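Local coordinates for protein 2-phospho-L-lactate guanylyltransferase (Methanosarcina mazei, PDB 2I5E) that probably catalyses the guanylylation of (2S)-2-phospholactate with GTP, releasing diphosphate, a step in the biosynthesis of coenzyme F420, at residues Y10-K16 with R28-E33; S42-I48 with L101-K107; T112-C117 with L129-N133. All coordinates share one frame. Numbering follows the deposited sequence.

From the N terminus, strand 5-9 of the mixed central sheet runs into a loop that folds back on the first turns of helix 25-45; this is contact 1, a short closure with 11 residues between its segments. The same helix then reaches contact 2, where its C-terminal end meets the start of helix 103-109, closing a much longer loop that takes in strands 50-55, 68-71 and 91-94. Contact 3 follows directly after helix 103-109 and pairs strands 116-120 and 126-131 in a hairpin. The three closures come in series, none enclosing or crossing another. Contacts 1 and 3 lie on opposite sides of the chain's centre, their centres about 29 Å apart.

Contact 1: Y10-K16 with R28-E33; sequences YKKAGAK and REEFVE. With PEG (di(hydroxyethyl)ether), chain F.
The loop after strand 5-9 lies along helix 25-45, with Lys12 facing Glu29 (CA-CA 5.6 Å) and Lys16 facing Arg28 (6.1 Å). Lys12 to Ala15 form a type II beta turn, with Gly14 at phi 60°.

Lys12 is extended, all four chi angles t, so that NZ reaches OE1 of Glu33 at 2.5 Å, a salt bridge. Glu29 (m, t) receives a weak hydrogen bond from Gly14 N to OE1, 3.3 Å, while its OE2 is hydrogen-bonded to Tyr59. Arg28 (m, t, p) gives a weak hydrogen bond from NH2 to Gly14 O, 3.1 Å. Between these sits Val32: CG2 lies 3.5 Å from Ala15 CB and CG1 3.6 Å from CE1 of Tyr10, whose chi1 is t. Lys16 (m, m, t, t) passes Val32, its CG 3.4 Å from CG2, before NZ reaches Asp97 and Asp173. A PEG molecule, probably from the crystallisation liquor, accepts a weak hydrogen bond from Lys11 N to O1, 3.0 Å.

In GT-A-type nucleotidyltransferases the loop after the first strand commonly contributes to the nucleotide site, and probably does so here; one salt bridge, two weak hydrogen bonds to the Gly14 backbone and apolar contacts of Val32 hold it against the helix.

Contact 2: S42-I48 with L101-K107; sequences SLKGAGI and LSPEHIK
Helix 25-45 ends against the start of helix 103-109, the nearest CA atoms being those of Ala46 and Pro103, 4.8 Å apart. Ser42, still helical, points its CB toward the partner; with chi1 m, its OG donates to Leu101 O at 3.0 Å and lies 3.7 Å from Pro103 CD. Leu43 (m, t) starts away, but its end swings back to Ile106 and also packs on Leu92 and Val94 of strand 91-94. Gly45 runs close beside the proline, its C 3.8 Å from Pro103 CB; an ideal CB would clash with Pro103 CG, so the lack of a side chain permits the approach. Ala46 sets its CB on Ile106 CG1 at 3.2 Å, and the same CB lies 4.0 Å from Lys107 CG. Gly47, at phi 79°, closes the helix with a Schellman motif: its N is hydrogen-bonded to Lys44 O (2.6 Å), and Ile48 N returns to Leu43 O at 3.2 Å. Ile48 then turns back inward, CG2 3.8 Å from Ile106 CD1, and touches Ala6 of strand 5-9.

On the other side Ser102 is the N-cap, with chi1 p; its OG accepts from His105 N at 2.7 Å, although the position of OG is less certain. Ile106, pointing toward the first segment, also reaches Leu92 of the sheet.

One helix terminus therefore abuts another's beginning against one face of the central sheet, at strand 91-94, in this alpha/beta fold. The chemistry is mainly apolar, centred on Ile106, with the Ser42 hydroxyl satisfying a carbonyl just before the second helix.

Contact 3: T112-C117 with L129-N133; sequences TEKDVC and LFIKN
A beta hairpin of strands 116-120 and 126-131 is held here at its open end, away from the turn. Val116 faces Ile131 as an antiparallel non-hydrogen-bonded pair (CA-CA 4.7 Å), and Cys117 faces Phe130 as a hydrogen-bonded pair (4.9 Å): Cys117 N to Phe130 O is 2.7 Å and Phe130 N to Cys117 O 2.8 Å. Beyond the strand, Lys132 N donates to Asp115 O at 3.0 Å. The hairpin belongs to the mixed central sheet, where 126-131 runs antiparallel to strand 91-94 and 116-120 borders strand 160-162. Cys117 (chi1 t) and Phe130 (chi1 t) share the face covered by Ile109 of helix 103-109; Thr112 CG2 meets the edge of the Phe130 ring, 3.8 Å from CD2. Before the strand, Thr112 OG1 accepts from Lys114 N at 3.0 Å, an ST turn, and is also hydrogen-bonded to Glu161. Lys132 (m, then t, t, t) extends to the carbonyls of this turn, its NZ donating to Thr112 O at 3.2 Å. One water joins Asp115 O (3.0 Å) to Asn133 N (2.7 Å).

Contact 1: Y10-K16 with R28-E33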
ATOM      1  N   TYR A  10       3.200  18.031  13.264  1.00 33.79           N
ATOM      2  CA  TYR A  10       4.610  18.029  12.854  1.00 33.27           C
ATOM      3  C   TYR A  10       5.535  18.392  14.036  1.00 34.84           C
ATOM      4  O   TYR A  10       5.275  19.347  14.767  1.00 35.70           O
ATOM      5  CB  TYR A  10       4.831  19.043  11.729  1.00 32.97           C
ATOM      6  CG  TYR A  10       6.231  19.135  11.223  1.00 33.40           C
ATOM      7  CD1 TYR A  10       6.832  18.036  10.541  1.00 27.88           C
ATOM      8  CD2 TYR A  10       6.996  20.321  11.404  1.00 32.41           C
ATOM      9  CE1 TYR A  10       8.107  18.092  10.073  1.00 30.65           C
ATOM     10  CE2 TYR A  10       8.304  20.379  10.917  1.00 31.50           C
ATOM     11  CZ  TYR A  10       8.830  19.261  10.236  1.00 32.62           C
ATOM     12  OH  TYR A  10      10.083  19.275   9.759  1.00 34.90           O
ATOM     13  N   LYS A  11       6.630  17.663  14.205  1.00 35.47           N
ATOM     14  CA  LYS A  11       7.697  18.052  15.144  1.00 37.45           C
ATOM     15  C   LYS A  11       9.003  17.679  14.479  1.00 36.90           C
ATOM     16  O   LYS A  11       9.279  16.476  14.286  1.00 36.56           O
ATOM     17  CB  LYS A  11       7.488  17.352  16.524  1.00 36.31           C
ATOM     18  CG  LYS A  11       8.681  17.299  17.550  1.00 39.71           C
ATOM     19  CD  LYS A  11       8.131  16.856  18.978  1.00 40.05           C
ATOM     20  CE  LYS A  11       9.109  16.493  20.140  1.00 40.14           C
ATOM     21  NZ  LYS A  11      10.235  17.401  20.190  1.00 42.28           N
ATOM     22  N   LYS A  12       9.797  18.682  14.100  1.00 35.76           N
ATOM     23  CA  LYS A  12      11.063  18.398  13.496  1.00 36.51           C
ATOM     24  C   LYS A  12      12.048  17.669  14.436  1.00 39.29           C
ATOM     25  O   LYS A  12      12.779  16.788  13.986  1.00 38.03           O
ATOM     26  CB  LYS A  12      11.678  19.693  12.897  1.00 36.71           C
ATOM     27  CG  LYS A  12      13.068  19.533  12.351  1.00 33.42           C
ATOM     28  CD  LYS A  12      13.409  20.705  11.497  1.00 38.62           C
ATOM     29  CE  LYS A  12      14.921  20.801  11.300  1.00 34.38           C
ATOM     30  NZ  LYS A  12      15.059  21.534  10.033  1.00 37.93           N
ATOM     31  N   ALA A  13      12.070  18.007  15.740  1.00 40.65           N
ATOM     32  CA  ALA A  13      13.132  17.483  16.621  1.00 41.27           C
ATOM     33  C   ALA A  13      13.073  16.025  17.031  1.00 43.68           C
ATOM     34  O   ALA A  13      12.080  15.566  17.587  1.00 43.54           O
ATOM     35  CB  ALA A  13      13.245  18.339  17.862  1.00 42.81           C
ATOM     36  N   GLY A  14      14.174  15.301  16.805  1.00 45.56           N
ATOM     37  CA  GLY A  14      14.172  13.843  16.971  1.00 47.53           C
ATOM     38  C   GLY A  14      13.186  13.074  16.091  1.00 48.25           C
ATOM     39  O   GLY A  14      12.788  11.960  16.438  1.00 50.60           O
ATOM     40  N   ALA A  15      12.819  13.631  14.928  1.00 49.82           N
ATOM     41  CA  ALA A  15      11.506  13.366  14.260  1.00 47.74           C
ATOM     42  C   ALA A  15      11.043  11.939  14.015  1.00 48.36           C
ATOM     43  O   ALA A  15       9.785  11.665  14.170  1.00 50.49           O
ATOM     44  CB  ALA A  15      11.464  14.103  12.989  1.00 48.10           C
ATOM     45  N   LYS A  16      12.001  11.086  13.581  1.00 45.57           N
ATOM     46  CA  LYS A  16      11.779   9.749  12.927  1.00 43.76           C
ATOM     47  C   LYS A  16      12.842   8.720  13.427  1.00 44.25           C
ATOM     48  O   LYS A  16      13.633   8.184  12.688  1.00 44.71           O
ATOM     49  CB  LYS A  16      11.881   9.841  11.387  1.00 42.08           C
ATOM     50  CG  LYS A  16      10.656  10.446  10.617  1.00 40.74           C
ATOM     51  CD  LYS A  16       9.406   9.579  10.750  1.00 38.57           C
ATOM     52  CE  LYS A  16       8.179  10.231  10.022  1.00 35.50           C
ATOM     53  NZ  LYS A  16       7.142   9.174  10.118  1.00 33.76           N
ATOM     54  N   ARG A  28      17.666  12.715   9.559  1.00 37.53           N
ATOM     55  CA  ARG A  28      16.281  12.614   9.917  1.00 36.93           C
ATOM     56  C   ARG A  28      15.585  13.951   9.914  1.00 37.06           C
ATOM     57  O   ARG A  28      14.557  14.095   9.329  1.00 38.80           O
ATOM     58  CB  ARG A  28      16.168  11.924  11.265  1.00 34.86           C
ATOM     59  CG  ARG A  28      16.429  10.441  11.102  1.00 40.79           C
ATOM     60  CD  ARG A  28      16.979   9.816  12.446  1.00 42.58           C
ATOM     61  NE  ARG A  28      16.164  10.295  13.579  1.00 50.60           N
ATOM     62  CZ  ARG A  28      16.459  10.184  14.885  1.00 50.82           C
ATOM     63  NH1 ARG A  28      17.608   9.611  15.287  1.00 48.25           N
ATOM     64  NH2 ARG A  28      15.588  10.675  15.791  1.00 46.38           N
ATOM     65  N   GLU A  29      16.143  14.959  10.583  1.00 38.31           N
ATOM     66  CA  GLU A  29      15.448  16.205  10.732  1.00 38.36           C
ATOM     67  C   GLU A  29      15.376  16.862   9.369  1.00 38.17           C
ATOM     68  O   GLU A  29      14.360  17.435   9.005  1.00 37.95           O
ATOM     69  CB  GLU A  29      16.196  17.126  11.718  1.00 39.24           C
ATOM     70  CG  GLU A  29      16.281  16.581  13.101  1.00 42.42           C
ATOM     71  CD  GLU A  29      16.497  17.668  14.110  1.00 42.70           C
ATOM     72  OE1 GLU A  29      16.277  17.343  15.265  1.00 39.14           O
ATOM     73  OE2 GLU A  29      16.844  18.831  13.750  1.00 43.40           O
ATOM     74  N   GLU A  30      16.447  16.808   8.594  1.00 39.50           N
ATOM     75  CA  GLU A  30      16.362  17.404   7.217  1.00 40.67           C
ATOM     76  C   GLU A  30      15.331  16.728   6.280  1.00 37.85           C
ATOM     77  O   GLU A  30      14.577  17.393   5.611  1.00 38.54           O
ATOM     78  CB  GLU A  30      17.732  17.418   6.552  1.00 41.34           C
ATOM     79  CG  GLU A  30      18.202  18.840   6.349  1.00 50.65           C
ATOM     80  CD  GLU A  30      17.925  19.403   4.974  1.00 58.02           C
ATOM     81  OE1 GLU A  30      16.744  19.781   4.664  1.00 54.92           O
ATOM     82  OE2 GLU A  30      18.965  19.503   4.226  1.00 63.57           O
ATOM     83  N   PHE A  31      15.353  15.400   6.241  1.00 36.84           N
ATOM     84  CA  PHE A  31      14.434  14.606   5.486  1.00 36.23           C
ATOM     85  C   PHE A  31      12.995  15.041   5.818  1.00 36.76           C
ATOM     86  O   PHE A  31      12.281  15.528   4.999  1.00 37.50           O
ATOM     87  CB  PHE A  31      14.665  13.129   5.863  1.00 36.80           C
ATOM     88  CG  PHE A  31      13.891  12.172   5.032  1.00 34.69           C
ATOM     89  CD1 PHE A  31      13.792  12.367   3.650  1.00 33.07           C
ATOM     90  CD2 PHE A  31      13.254  11.083   5.613  1.00 34.65           C
ATOM     91  CE1 PHE A  31      13.081  11.541   2.883  1.00 32.81           C
ATOM     92  CE2 PHE A  31      12.531  10.199   4.827  1.00 32.32           C
ATOM     93  CZ  PHE A  31      12.465  10.413   3.465  1.00 33.83           C
ATOM     94  N   VAL A  32      12.589  14.882   7.068  1.00 37.51           N
ATOM     95  CA  VAL A  32      11.267  15.250   7.565  1.00 36.02           C
ATOM     96  C   VAL A  32      10.810  16.664   7.094  1.00 34.46           C
ATOM     97  O   VAL A  32       9.705  16.885   6.603  1.00 32.78           O
ATOM     98  CB  VAL A  32      11.452  15.071   9.090  1.00 38.33           C
ATOM     99  CG1 VAL A  32      11.207  16.312   9.933  1.00 34.42           C
ATOM    100  CG2 VAL A  32      10.927  13.707   9.596  1.00 36.19           C
ATOM    101  N   GLU A  33      11.693  17.628   7.194  1.00 34.92           N
ATOM    102  CA  GLU A  33      11.414  18.997   6.708  1.00 34.35           C
ATOM    103  C   GLU A  33      11.111  18.975   5.226  1.00 32.59           C
ATOM    104  O   GLU A  33      10.155  19.589   4.758  1.00 32.04           O
ATOM    105  CB  GLU A  33      12.620  19.905   6.935  1.00 34.07           C
ATOM    106  CG  GLU A  33      12.343  21.341   6.403  1.00 35.98           C
ATOM    107  CD  GLU A  33      13.412  22.351   6.900  1.00 39.19           C
ATOM    108  OE1 GLU A  33      13.666  22.392   8.118  1.00 38.60           O
ATOM    109  OE2 GLU A  33      13.979  23.103   6.050  1.00 42.39           O
TER
HETATM  110  C1  PEG F 306       7.268  14.921  12.392  1.00 50.02           C
HETATM  111  O1  PEG F 306       6.088  14.852  13.211  1.00 54.32           O
HETATM  112  C2  PEG F 306       7.391  13.534  11.790  1.00 53.33           C
HETATM  113  O2  PEG F 306       6.804  13.529  10.478  1.00 47.78           O
HETATM  114  C3  PEG F 306       7.841  13.976   9.602  1.00 43.04           C
HETATM  115  C4  PEG F 306       7.351  14.051   8.164  1.00 46.23           C
HETATM  116  O4  PEG F 306       7.750  15.184   7.402  1.00 31.28           O

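Contact 2: S42-I48 with L101-K107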
ATOM      1  N   SER A  42       1.295  19.746  -1.765  1.00 38.02           N
ATOM      2  CA  SER A  42       0.106  19.043  -2.299  1.00 36.05           C
ATOM      3  C   SER A  42      -1.226  19.599  -1.864  1.00 36.15           C
ATOM      4  O   SER A  42      -2.208  19.577  -2.645  1.00 36.81           O
ATOM      5  CB  SER A  42       0.141  17.554  -2.084  1.00 36.36           C
ATOM      6  OG  SER A  42       1.118  17.030  -2.890  1.00 35.65           O
ATOM      7  N   LEU A  43      -1.291  20.078  -0.632  1.00 36.09           N
ATOM      8  CA  LEU A  43      -2.513  20.670  -0.114  1.00 38.10           C
ATOM      9  C   LEU A  43      -2.825  21.950  -0.896  1.00 38.98           C
ATOM     10  O   LEU A  43      -3.987  22.222  -1.201  1.00 38.40           O
ATOM     11  CB  LEU A  43      -2.426  20.955   1.403  1.00 36.75           C
ATOM     12  CG  LEU A  43      -2.227  19.694   2.244  1.00 36.21           C
ATOM     13  CD1 LEU A  43      -1.778  19.963   3.730  1.00 28.47           C
ATOM     14  CD2 LEU A  43      -3.463  18.795   2.204  1.00 37.34           C
ATOM     15  N   LYS A  44      -1.778  22.721  -1.201  1.00 39.64           N
ATOM     16  CA  LYS A  44      -2.011  23.969  -1.871  1.00 41.49           C
ATOM     17  C   LYS A  44      -2.412  23.602  -3.312  1.00 41.87           C
ATOM     18  O   LYS A  44      -3.434  24.073  -3.806  1.00 41.88           O
ATOM     19  CB  LYS A  44      -0.783  24.890  -1.725  1.00 41.70           C
ATOM     20  CG  LYS A  44      -0.699  25.575  -0.373  1.00 44.13           C
ATOM     21  CD  LYS A  44      -2.021  26.395  -0.086  1.00 51.88           C
ATOM     22  CE  LYS A  44      -1.856  27.766   0.592  1.00 56.88           C
ATOM     23  NZ  LYS A  44      -0.415  28.342   0.672  1.00 58.72           N
ATOM     24  N   GLY A  45      -1.723  22.617  -3.890  1.00 42.09           N
ATOM     25  CA  GLY A  45      -1.984  22.154  -5.248  1.00 42.31           C
ATOM     26  C   GLY A  45      -3.400  21.699  -5.394  1.00 43.56           C
ATOM     27  O   GLY A  45      -3.931  21.660  -6.482  1.00 44.24           O
ATOM     28  N   ALA A  46      -4.048  21.375  -4.284  1.00 44.07           N
ATOM     29  CA  ALA A  46      -5.453  20.918  -4.332  1.00 43.66           C
ATOM     30  C   ALA A  46      -6.404  22.062  -4.067  1.00 43.98           C
ATOM     31  O   ALA A  46      -7.592  21.829  -3.938  1.00 43.70           O
ATOM     32  CB  ALA A  46      -5.691  19.791  -3.344  1.00 42.01           C
ATOM     33  N   GLY A  47      -5.856  23.278  -3.946  1.00 44.66           N
ATOM     34  CA  GLY A  47      -6.630  24.500  -3.803  1.00 46.85           C
ATOM     35  C   GLY A  47      -7.150  24.721  -2.387  1.00 49.00           C
ATOM     36  O   GLY A  47      -8.145  25.435  -2.171  1.00 49.08           O
ATOM     37  N   ILE A  48      -6.518  24.111  -1.388  1.00 48.95           N
ATOM     38  CA  ILE A  48      -7.073  24.352  -0.122  1.00 49.85           C
ATOM     39  C   ILE A  48      -6.459  25.634   0.413  1.00 50.61           C
ATOM     40  O   ILE A  48      -5.223  25.827   0.407  1.00 49.60           O
ATOM     41  CB  ILE A  48      -7.130  23.102   0.859  1.00 50.88           C
ATOM     42  CG1 ILE A  48      -6.308  23.305   2.082  1.00 49.24           C
ATOM     43  CG2 ILE A  48      -7.079  21.685   0.167  1.00 50.29           C
ATOM     44  CD1 ILE A  48      -7.235  23.633   3.135  1.00 47.84           C
ATOM     45  N   LEU A 101       1.849  11.473  -1.835  1.00 31.49           N
ATOM     46  CA  LEU A 101       0.528  12.007  -1.811  1.00 33.28           C
ATOM     47  C   LEU A 101       0.504  13.181  -2.746  1.00 34.58           C
ATOM     48  O   LEU A 101       1.438  14.023  -2.731  1.00 35.97           O
ATOM     49  CB  LEU A 101       0.226  12.478  -0.398  1.00 30.99           C
ATOM     50  CG  LEU A 101      -1.137  13.050  -0.206  1.00 33.96           C
ATOM     51  CD1 LEU A 101      -2.167  11.895  -0.158  1.00 27.27           C
ATOM     52  CD2 LEU A 101      -1.105  13.920   1.069  1.00 31.07           C
ATOM     53  N   SER A 102      -0.533  13.201  -3.578  1.00 36.15           N
ATOM     54  CA  SER A 102      -0.636  14.018  -4.808  1.00 34.43           C
ATOM     55  C   SER A 102      -1.801  14.945  -4.546  1.00 34.28           C
ATOM     56  O   SER A 102      -2.604  14.729  -3.636  1.00 34.93           O
ATOM     57  CB  SER A 102      -0.999  13.165  -6.001  1.00 34.07           C
ATOM     58  OG  SER A 102      -2.350  12.661  -5.825  1.00 34.80           O
ATOM     59  N   PRO A 103      -1.866  16.064  -5.272  1.00 35.58           N
ATOM     60  CA  PRO A 103      -3.073  16.849  -5.132  1.00 34.22           C
ATOM     61  C   PRO A 103      -4.316  16.093  -5.547  1.00 34.28           C
ATOM     62  O   PRO A 103      -5.355  16.345  -5.010  1.00 34.01           O
ATOM     63  CB  PRO A 103      -2.809  18.029  -6.087  1.00 36.44           C
ATOM     64  CG  PRO A 103      -1.285  18.189  -6.087  1.00 34.28           C
ATOM     65  CD  PRO A 103      -0.808  16.771  -6.066  1.00 34.93           C
ATOM     66  N   GLU A 104      -4.212  15.189  -6.516  1.00 36.31           N
ATOM     67  CA  GLU A 104      -5.342  14.385  -6.967  1.00 37.44           C
ATOM     68  C   GLU A 104      -5.821  13.523  -5.840  1.00 36.47           C
ATOM     69  O   GLU A 104      -7.037  13.352  -5.681  1.00 37.02           O
ATOM     70  CB  GLU A 104      -5.021  13.561  -8.230  1.00 36.97           C
ATOM     71  CG  GLU A 104      -6.313  12.903  -8.916  1.00 41.66           C
ATOM     72  CD  GLU A 104      -6.038  12.005 -10.237  1.00 45.92           C
ATOM     73  OE1 GLU A 104      -6.833  12.095 -11.247  1.00 57.41           O
ATOM     74  OE2 GLU A 104      -5.049  11.217 -10.284  1.00 55.42           O
ATOM     75  N   HIS A 105      -4.886  12.949  -5.022  1.00 35.82           N
ATOM     76  CA  HIS A 105      -5.371  12.133  -3.837  1.00 31.27           C
ATOM     77  C   HIS A 105      -6.090  13.095  -2.930  1.00 32.34           C
ATOM     78  O   HIS A 105      -7.156  12.797  -2.493  1.00 32.35           O
ATOM     79  CB  HIS A 105      -4.226  11.558  -3.040  1.00 28.31           C
ATOM     80  CG  HIS A 105      -3.370  10.644  -3.814  1.00 23.17           C
ATOM     81  ND1 HIS A 105      -3.893   9.587  -4.544  1.00 32.69           N
ATOM     82  CD2 HIS A 105      -2.044  10.603  -4.004  1.00 22.72           C
ATOM     83  CE1 HIS A 105      -2.910   8.890  -5.093  1.00 20.42           C
ATOM     84  NE2 HIS A 105      -1.784   9.529  -4.826  1.00 28.21           N
ATOM     85  N   ILE A 106      -5.511  14.265  -2.604  1.00 33.54           N
ATOM     86  CA  ILE A 106      -6.219  15.116  -1.639  1.00 34.05           C
ATOM     87  C   ILE A 106      -7.654  15.621  -2.172  1.00 35.83           C
ATOM     88  O   ILE A 106      -8.675  15.649  -1.437  1.00 33.62           O
ATOM     89  CB  ILE A 106      -5.293  16.205  -0.846  1.00 35.18           C
ATOM     90  CG1 ILE A 106      -5.782  17.589  -0.965  1.00 35.33           C
ATOM     91  CG2 ILE A 106      -3.705  16.065  -0.855  1.00 32.23           C
ATOM     92  CD1 ILE A 106      -5.879  18.104   0.343  1.00 37.75           C
ATOM     93  N   LYS A 107      -7.717  15.935  -3.476  1.00 35.65           N
ATOM     94  CA  LYS A 107      -9.024  16.294  -4.115  1.00 38.88           C
ATOM     95  C   LYS A 107      -9.997  15.178  -3.872  1.00 36.86           C
ATOM     96  O   LYS A 107     -11.070  15.457  -3.381  1.00 37.52           O
ATOM     97  CB  LYS A 107      -8.878  16.603  -5.650  1.00 37.92           C
ATOM     98  CG  LYS A 107      -8.162  17.965  -5.926  1.00 43.70           C
ATOM     99  CD  LYS A 107      -7.542  18.155  -7.343  1.00 44.36           C
ATOM    100  CE  LYS A 107      -8.489  17.892  -8.554  1.00 51.04           C
ATOM    101  NZ  LYS A 107      -8.290  18.893  -9.812  1.00 49.86           N
TER

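Contact 3: T112-C117 with L129-N133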
ATOM      1  N   THR A 112     -15.180  13.017  -0.594  1.00 42.21           N
ATOM      2  CA  THR A 112     -15.871  11.801  -0.263  1.00 41.74           C
ATOM      3  C   THR A 112     -17.342  12.091  -0.137  1.00 44.12           C
ATOM      4  O   THR A 112     -17.751  13.225   0.157  1.00 43.26           O
ATOM      5  CB  THR A 112     -15.407  11.180   1.033  1.00 41.55           C
ATOM      6  OG1 THR A 112     -16.095   9.926   1.213  1.00 41.11           O
ATOM      7  CG2 THR A 112     -15.614  12.116   2.215  1.00 35.04           C
ATOM      8  N   GLU A 113     -18.149  11.064  -0.344  1.00 44.56           N
ATOM      9  CA  GLU A 113     -19.551  11.265  -0.277  1.00 46.61           C
ATOM     10  C   GLU A 113     -19.976  10.809   1.101  1.00 44.74           C
ATOM     11  O   GLU A 113     -21.086  11.152   1.511  1.00 43.45           O
ATOM     12  CB  GLU A 113     -20.275  10.587  -1.448  1.00 46.92           C
ATOM     13  CG  GLU A 113     -20.473  11.576  -2.623  1.00 50.81           C
ATOM     14  CD  GLU A 113     -20.721  10.902  -3.992  1.00 52.98           C
ATOM     15  OE1 GLU A 113     -20.940   9.648  -4.050  1.00 59.25           O
ATOM     16  OE2 GLU A 113     -20.723  11.640  -5.018  1.00 59.33           O
ATOM     17  N   LYS A 114     -19.059  10.141   1.834  1.00 42.67           N
ATOM     18  CA  LYS A 114     -19.330   9.747   3.248  1.00 42.26           C
ATOM     19  C   LYS A 114     -19.045  10.865   4.265  1.00 40.70           C
ATOM     20  O   LYS A 114     -18.432  11.873   3.929  1.00 40.62           O
ATOM     21  CB  LYS A 114     -18.554   8.481   3.696  1.00 42.23           C
ATOM     22  CG  LYS A 114     -18.786   7.228   2.822  1.00 44.20           C
ATOM     23  CD  LYS A 114     -20.262   6.845   2.855  1.00 48.01           C
ATOM     24  CE  LYS A 114     -20.655   5.909   1.719  1.00 51.56           C
ATOM     25  NZ  LYS A 114     -20.986   4.581   2.297  1.00 56.62           N
ATOM     26  N   ASP A 115     -19.439  10.620   5.510  1.00 39.61           N
ATOM     27  CA  ASP A 115     -19.174  11.489   6.625  1.00 38.72           C
ATOM     28  C   ASP A 115     -17.707  11.605   6.995  1.00 38.81           C
ATOM     29  O   ASP A 115     -17.258  12.700   7.435  1.00 38.72           O
ATOM     30  CB  ASP A 115     -19.916  10.969   7.817  1.00 38.68           C
ATOM     31  CG  ASP A 115     -21.407  11.118   7.670  1.00 41.99           C
ATOM     32  OD1 ASP A 115     -21.881  11.957   6.865  1.00 44.97           O
ATOM     33  OD2 ASP A 115     -22.101  10.347   8.338  1.00 47.98           O
ATOM     34  N   VAL A 116     -16.973  10.480   6.915  1.00 37.38           N
ATOM     35  CA  VAL A 116     -15.492  10.511   7.106  1.00 36.30           C
ATOM     36  C   VAL A 116     -14.757   9.800   6.018  1.00 37.01           C
ATOM     37  O   VAL A 116     -15.299   8.877   5.392  1.00 35.31           O
ATOM     38  CB  VAL A 116     -15.002  10.321   8.591  1.00 38.86           C
ATOM     39  CG1 VAL A 116     -16.155  10.167   9.633  1.00 34.88           C
ATOM     40  CG2 VAL A 116     -13.755   9.366   8.784  1.00 33.35           C
ATOM     41  N   CYS A 117     -13.605  10.329   5.602  1.00 35.80           N
ATOM     42  CA  CYS A 117     -12.786   9.494   4.718  1.00 33.80           C
ATOM     43  C   CYS A 117     -11.497   9.195   5.413  1.00 34.66           C
ATOM     44  O   CYS A 117     -10.840  10.071   6.017  1.00 30.60           O
ATOM     45  CB  CYS A 117     -12.543  10.130   3.384  1.00 34.47           C
ATOM     46  SG  CYS A 117     -11.633   9.129   2.231  1.00 35.60           S
ATOM     47  N   LEU A 129      -7.176  11.793   7.414  1.00 29.44           N
ATOM     48  CA  LEU A 129      -8.502  11.668   7.954  1.00 30.40           C
ATOM     49  C   LEU A 129      -9.268  12.940   7.534  1.00 30.51           C
ATOM     50  O   LEU A 129      -8.825  14.057   7.850  1.00 28.94           O
ATOM     51  CB  LEU A 129      -8.402  11.585   9.475  1.00 30.42           C
ATOM     52  CG  LEU A 129      -9.550  11.024  10.329  1.00 33.25           C
ATOM     53  CD1 LEU A 129     -10.160   9.698   9.734  1.00 31.06           C
ATOM     54  CD2 LEU A 129      -8.962  10.824  11.711  1.00 28.15           C
ATOM     55  N   PHE A 130     -10.367  12.750   6.805  1.00 29.13           N
ATOM     56  CA  PHE A 130     -11.315  13.788   6.440  1.00 30.45           C
ATOM     57  C   PHE A 130     -12.631  13.576   7.212  1.00 32.24           C
ATOM     58  O   PHE A 130     -13.309  12.570   7.052  1.00 31.65           O
ATOM     59  CB  PHE A 130     -11.525  13.919   4.889  1.00 30.66           C
ATOM     60  CG  PHE A 130     -12.397  15.112   4.486  1.00 32.49           C
ATOM     61  CD1 PHE A 130     -11.961  16.430   4.662  1.00 38.39           C
ATOM     62  CD2 PHE A 130     -13.716  14.907   4.027  1.00 40.91           C
ATOM     63  CE1 PHE A 130     -12.791  17.535   4.353  1.00 38.58           C
ATOM     64  CE2 PHE A 130     -14.560  15.973   3.697  1.00 39.84           C
ATOM     65  CZ  PHE A 130     -14.099  17.276   3.848  1.00 38.34           C
ATOM     66  N   ILE A 131     -12.930  14.544   8.076  1.00 32.24           N
ATOM     67  CA  ILE A 131     -14.035  14.540   8.952  1.00 33.43           C
ATOM     68  C   ILE A 131     -14.981  15.716   8.593  1.00 35.55           C
ATOM     69  O   ILE A 131     -14.629  16.841   8.835  1.00 37.08           O
ATOM     70  CB  ILE A 131     -13.489  14.721  10.398  1.00 33.47           C
ATOM     71  CG1 ILE A 131     -12.414  13.604  10.719  1.00 31.41           C
ATOM     72  CG2 ILE A 131     -14.639  14.831  11.398  1.00 30.43           C
ATOM     73  CD1 ILE A 131     -11.144  14.177  11.449  1.00 27.49           C
ATOM     74  N   LYS A 132     -16.162  15.442   8.034  1.00 37.51           N
ATOM     75  CA  LYS A 132     -17.142  16.484   7.668  1.00 37.95           C
ATOM     76  C   LYS A 132     -17.766  17.102   8.908  1.00 38.89           C
ATOM     77  O   LYS A 132     -18.060  18.266   8.905  1.00 41.16           O
ATOM     78  CB  LYS A 132     -18.270  15.880   6.844  1.00 37.63           C
ATOM     79  CG  LYS A 132     -17.898  15.608   5.429  1.00 39.42           C
ATOM     80  CD  LYS A 132     -19.055  15.116   4.585  1.00 33.68           C
ATOM     81  CE  LYS A 132     -18.460  14.551   3.301  1.00 37.83           C
ATOM     82  NZ  LYS A 132     -19.607  13.928   2.632  1.00 36.31           N
ATOM     83  N   ASN A 133     -17.973  16.346   9.974  1.00 38.84           N
ATOM     84  CA  ASN A 133     -18.607  16.894  11.171  1.00 38.31           C
ATOM     85  C   ASN A 133     -17.774  16.848  12.393  1.00 38.29           C
ATOM     86  O   ASN A 133     -18.012  16.011  13.244  1.00 39.57           O
ATOM     87  CB  ASN A 133     -19.932  16.179  11.417  1.00 38.39           C
ATOM     88  CG  ASN A 133     -20.730  15.940  10.100  1.00 40.16           C
ATOM     89  OD1 ASN A 133     -21.138  16.902   9.359  1.00 38.49           O
ATOM     90  ND2 ASN A 133     -20.923  14.650   9.771  1.00 35.41           N
TER
HETATM   91  O   HOH W   1     -17.868  13.637  10.249  1.00 37.52           O